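Local atomic coordinates of methyltransferase (Pyrococcus horikoshii, PDB entry 1IXK), a protein that probably transfers methyl groups from S-adenosyl-L-methionine to cytidines of RNA, most likely tRNA. Residues E253-I258 / I285-E290; F25-E30 / P277-P282. All coordinates share one frame; numbering follows the deposited sequence.

Interaction 1: E253-I258 / I285-E290; sequences ENEFVI and IELSEE
L287 sends its CD1 methyl into the angle between E255 and F256 on the first turn of helix 255-264, and the two close approaches across the contact are both made by that methyl. Its closest approach is to the CB of E255, 3.5 Å away, so it is the aliphatic base of the glutamate that it meets. At F256 the same CD1 lies at the ring edge, near the plane of the ring and 4.4 Å from CD1 of the phenylalanine, a looser apolar contact. The helix follows strand 240-246 in the Rossmann-like methyltransferase domain, whereas L287 belongs to the long loop joining strands 276-277 and 295-297. A branched leucine suits this place because it can fill a notch between two neighbouring helical residues without needing a polar partner. Glutamate suits the other side for its double character: a turn about the CB-CG bond (chi2 87°) carries the carboxylate away from the leucine to a salt bridge with R296. Next to L287, the backbone N of S288 is bonded to the side chain of Q259, one turn further along the helix.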
# COMPACT_ATOMS: atom_id res chain seq x y z
N GLU A 253 -13.64 4.20 2.71
CA GLU A 253 -12.58 3.30 3.14
C GLU A 253 -11.28 4.05 3.40
O GLU A 253 -10.31 3.47 3.90
CB GLU A 253 -12.30 2.24 2.06
CG GLU A 253 -13.49 1.38 1.66
CD GLU A 253 -13.17 0.49 0.48
OE1 GLU A 253 -12.38 -0.46 0.63
OE2 GLU A 253 -13.70 0.76 -0.62
N ASN A 254 -11.27 5.34 3.06
CA ASN A 254 -10.07 6.16 3.23
C ASN A 254 -10.23 7.33 4.20
O ASN A 254 -10.06 7.17 5.42
CB ASN A 254 -9.62 6.69 1.86
CG ASN A 254 -9.25 5.58 0.89
OD1 ASN A 254 -8.81 4.50 1.29
ND2 ASN A 254 -9.40 5.85 -0.41
N GLU A 255 -10.54 8.50 3.65
CA GLU A 255 -10.72 9.71 4.45
C GLU A 255 -11.69 9.56 5.62
O GLU A 255 -11.44 10.07 6.72
CB GLU A 255 -11.18 10.87 3.56
CG GLU A 255 -10.10 11.40 2.62
CD GLU A 255 -10.01 10.66 1.29
OE1 GLU A 255 -10.72 9.65 1.10
OE2 GLU A 255 -9.22 11.11 0.43
N PHE A 256 -12.80 8.87 5.39
CA PHE A 256 -13.81 8.67 6.44
C PHE A 256 -13.24 7.86 7.62
O PHE A 256 -13.55 8.14 8.78
CB PHE A 256 -15.02 7.92 5.89
CG PHE A 256 -15.95 8.78 5.07
CD1 PHE A 256 -15.56 10.02 4.59
CD2 PHE A 256 -17.23 8.31 4.75
CE1 PHE A 256 -16.41 10.79 3.81
CE2 PHE A 256 -18.09 9.07 3.97
CZ PHE A 256 -17.68 10.32 3.49
N VAL A 257 -12.43 6.86 7.31
CA VAL A 257 -11.84 6.03 8.35
C VAL A 257 -10.81 6.84 9.12
O VAL A 257 -10.73 6.76 10.34
CB VAL A 257 -11.15 4.78 7.75
CG1 VAL A 257 -10.46 3.99 8.84
CG2 VAL A 257 -12.18 3.93 7.03
N ILE A 258 -10.01 7.63 8.39
CA ILE A 258 -9.00 8.46 9.03
C ILE A 258 -9.65 9.55 9.90
O ILE A 258 -9.18 9.81 11.01
CB ILE A 258 -8.06 9.11 7.97
CG1 ILE A 258 -7.36 8.01 7.18
CG2 ILE A 258 -7.01 9.98 8.65
CD1 ILE A 258 -6.67 6.99 8.06
N ILE A 285 -18.90 16.83 2.26
CA ILE A 285 -18.73 16.56 3.68
C ILE A 285 -17.40 17.14 4.13
O ILE A 285 -16.35 16.65 3.74
CB ILE A 285 -18.70 15.04 3.95
CG1 ILE A 285 -19.95 14.37 3.37
CG2 ILE A 285 -18.58 14.78 5.45
CD1 ILE A 285 -21.26 14.96 3.85
N GLU A 286 -17.45 18.19 4.94
CA GLU A 286 -16.24 18.84 5.42
C GLU A 286 -15.46 18.03 6.46
O GLU A 286 -15.94 17.77 7.56
CB GLU A 286 -16.56 20.23 6.00
CG GLU A 286 -16.44 21.38 4.99
CD GLU A 286 -17.75 21.74 4.32
OE1 GLU A 286 -18.64 22.31 5.00
OE2 GLU A 286 -17.90 21.47 3.10
N LEU A 287 -14.24 17.64 6.09
CA LEU A 287 -13.38 16.88 6.97
C LEU A 287 -12.29 17.79 7.51
O LEU A 287 -12.12 18.91 7.04
CB LEU A 287 -12.75 15.71 6.20
CG LEU A 287 -13.75 14.74 5.56
CD1 LEU A 287 -13.00 13.58 4.91
CD2 LEU A 287 -14.70 14.22 6.63
N SER A 288 -11.55 17.30 8.50
CA SER A 288 -10.48 18.08 9.11
C SER A 288 -9.40 18.42 8.08
O SER A 288 -9.03 17.58 7.26
CB SER A 288 -9.84 17.30 10.26
OG SER A 288 -10.81 16.94 11.22
N GLU A 289 -8.92 19.66 8.12
CA GLU A 289 -7.88 20.11 7.20
C GLU A 289 -6.66 19.21 7.39
O GLU A 289 -5.88 19.01 6.46
CB GLU A 289 -7.51 21.57 7.50
CG GLU A 289 -6.33 22.13 6.70
CD GLU A 289 -6.65 22.38 5.23
OE1 GLU A 289 -7.81 22.21 4.81
OE2 GLU A 289 -5.72 22.76 4.48
N GLU A 290 -6.51 18.66 8.59
CA GLU A 290 -5.40 17.77 8.91
C GLU A 290 -5.32 16.57 7.95
O GLU A 290 -4.25 16.01 7.72
CB GLU A 290 -5.52 17.30 10.37
CG GLU A 290 -4.64 16.13 10.77
CD GLU A 290 -4.53 15.96 12.29
OE1 GLU A 290 -5.56 16.14 12.99
OE2 GLU A 290 -3.43 15.65 12.78

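Interaction 2: F25-E30 / P277-P282; sequences FQLWGE and PALTNP
L27 and L279 share one side-chain shape, CG beside the backbone N and anti to the carbonyl carbon (chi1 -69° and -56°) with an extended second torsion, and it lets their branched ends meet between helix and loop. CD2 of L27 lies 4.1 Å from CD1 of L279, and it comes closer still to the ring of P282, 3.7 Å from CB and 3.8 Å from CA. That methyl is thus shared between a leucine and a proline, whose compact apolar ring offers a fixed surface to pack against. L279 spreads its other methyl toward W28: CD2 is 4.2 Å from NE1 of the indole, while its CD1 is at the same distance from CZ2. The two side chains cross at about a right angle, and both leucine methyls meet the indole. On one face of the indole, toward its rim, sits CB of L27, which may limit the ring's tilt on that side. Tryptophan suits this border because it is apolar over most of its surface yet keeps an N-H, here hydrogen-bonded to the hydroxyl of Y298. No direct hydrogen bond joins the two segments; a water donates to O of Q26 at 2.7 Å and, weakly, to O of N281. The contact therefore sets the C-terminal end of helix 18-28 against the loop after strand 276-277 of the methyltransferase domain, with W28 and L279 both touching R296 on strand 295-297 and P282 lying on F256 of helix 255-264.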
# COMPACT_ATOMS: atom_id res chain seq x y z
N PHE A 25 -18.12 11.29 -10.37
CA PHE A 25 -18.23 12.62 -10.97
C PHE A 25 -18.36 13.68 -9.87
O PHE A 25 -17.86 14.79 -10.01
CB PHE A 25 -19.43 12.69 -11.93
CG PHE A 25 -19.60 14.03 -12.58
CD1 PHE A 25 -20.41 15.01 -12.00
CD2 PHE A 25 -18.93 14.33 -13.76
CE1 PHE A 25 -20.54 16.27 -12.59
CE2 PHE A 25 -19.06 15.59 -14.36
CZ PHE A 25 -19.86 16.56 -13.77
N GLN A 26 -19.03 13.34 -8.78
CA GLN A 26 -19.19 14.28 -7.67
C GLN A 26 -17.86 14.52 -6.95
O GLN A 26 -17.63 15.58 -6.37
CB GLN A 26 -20.21 13.76 -6.66
CG GLN A 26 -21.59 13.56 -7.24
CD GLN A 26 -22.58 13.09 -6.21
OE1 GLN A 26 -22.33 12.12 -5.49
NE2 GLN A 26 -23.72 13.77 -6.12
N LEU A 27 -16.98 13.52 -7.00
CA LEU A 27 -15.69 13.62 -6.34
C LEU A 27 -14.62 14.29 -7.20
O LEU A 27 -13.82 15.08 -6.70
CB LEU A 27 -15.21 12.23 -5.91
CG LEU A 27 -16.01 11.58 -4.78
CD1 LEU A 27 -15.62 10.12 -4.62
CD2 LEU A 27 -15.77 12.35 -3.48
N TRP A 28 -14.61 13.98 -8.49
CA TRP A 28 -13.59 14.52 -9.38
C TRP A 28 -14.07 15.25 -10.63
O TRP A 28 -13.26 15.69 -11.44
CB TRP A 28 -12.63 13.38 -9.78
CG TRP A 28 -11.98 12.72 -8.60
CD1 TRP A 28 -11.03 13.25 -7.79
CD2 TRP A 28 -12.28 11.42 -8.06
NE1 TRP A 28 -10.71 12.37 -6.78
CE2 TRP A 28 -11.47 11.24 -6.93
CE3 TRP A 28 -13.16 10.40 -8.44
CZ2 TRP A 28 -11.51 10.07 -6.15
CZ3 TRP A 28 -13.21 9.24 -7.67
CH2 TRP A 28 -12.38 9.08 -6.54
N GLY A 29 -15.39 15.37 -10.80
CA GLY A 29 -15.90 16.06 -11.98
C GLY A 29 -15.49 15.36 -13.26
O GLY A 29 -15.43 14.13 -13.31
N GLU A 30 -15.18 16.14 -14.30
CA GLU A 30 -14.78 15.57 -15.59
C GLU A 30 -13.56 14.66 -15.51
O GLU A 30 -13.38 13.79 -16.36
CB GLU A 30 -14.54 16.68 -16.61
CG GLU A 30 -13.56 17.77 -16.17
CD GLU A 30 -14.21 18.88 -15.37
OE1 GLU A 30 -14.76 18.60 -14.28
OE2 GLU A 30 -14.19 20.04 -15.84
N PRO A 277 -3.05 15.62 -2.43
CA PRO A 277 -3.65 15.74 -1.10
C PRO A 277 -4.91 14.89 -1.02
O PRO A 277 -5.63 14.77 -2.01
CB PRO A 277 -3.97 17.23 -0.99
CG PRO A 277 -3.00 17.87 -1.94
CD PRO A 277 -3.01 16.94 -3.10
N ALA A 278 -5.17 14.30 0.14
CA ALA A 278 -6.37 13.49 0.32
C ALA A 278 -7.55 14.45 0.23
O ALA A 278 -7.37 15.67 0.30
CB ALA A 278 -6.35 12.79 1.68
N LEU A 279 -8.75 13.91 0.07
CA LEU A 279 -9.95 14.73 -0.06
C LEU A 279 -10.46 15.24 1.28
O LEU A 279 -10.64 14.45 2.21
CB LEU A 279 -11.04 13.91 -0.76
CG LEU A 279 -10.67 13.32 -2.13
CD1 LEU A 279 -11.74 12.33 -2.57
CD2 LEU A 279 -10.51 14.43 -3.14
N THR A 280 -10.71 16.54 1.39
CA THR A 280 -11.21 17.11 2.65
C THR A 280 -12.66 17.56 2.55
O THR A 280 -13.23 18.06 3.53
CB THR A 280 -10.36 18.30 3.14
OG1 THR A 280 -10.39 19.34 2.17
CG2 THR A 280 -8.93 17.87 3.40
N ASN A 281 -13.26 17.43 1.37
CA ASN A 281 -14.67 17.80 1.19
C ASN A 281 -15.35 16.80 0.26
O ASN A 281 -16.06 17.18 -0.66
CB ASN A 281 -14.79 19.21 0.59
CG ASN A 281 -16.19 19.78 0.74
OD1 ASN A 281 -16.65 20.56 -0.10
ND2 ASN A 281 -16.87 19.40 1.82
N PRO A 282 -15.15 15.49 0.49
CA PRO A 282 -15.78 14.49 -0.37
C PRO A 282 -17.30 14.52 -0.24
O PRO A 282 -17.83 14.41 0.85
CB PRO A 282 -15.18 13.18 0.12
CG PRO A 282 -15.02 13.44 1.60
CD PRO A 282 -14.43 14.84 1.61
O HOH W 1 -16.97 15.95 -3.79

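How the interactions relate
The two interactions lie side by side, their centres about 12 Å apart, and share one loop: residues 277-282 face helix 18-28 in interaction 2, and 285-290 reach helix 255-264 in interaction 1. Two probable hydrogen bonds run between them. The backbone N of L287 is 2.8 Å from O of T280, and OE2 of E255 is 2.9 Å from N of L279; the second links the helix of interaction 1 to the leucine central to interaction 2. Through this loop, helix 18-28 of the N-terminal region is connected to the methyltransferase domain. Both contacts lie away from the predicted S-adenosyl-L-methionine site and the predicted nucleophile C247.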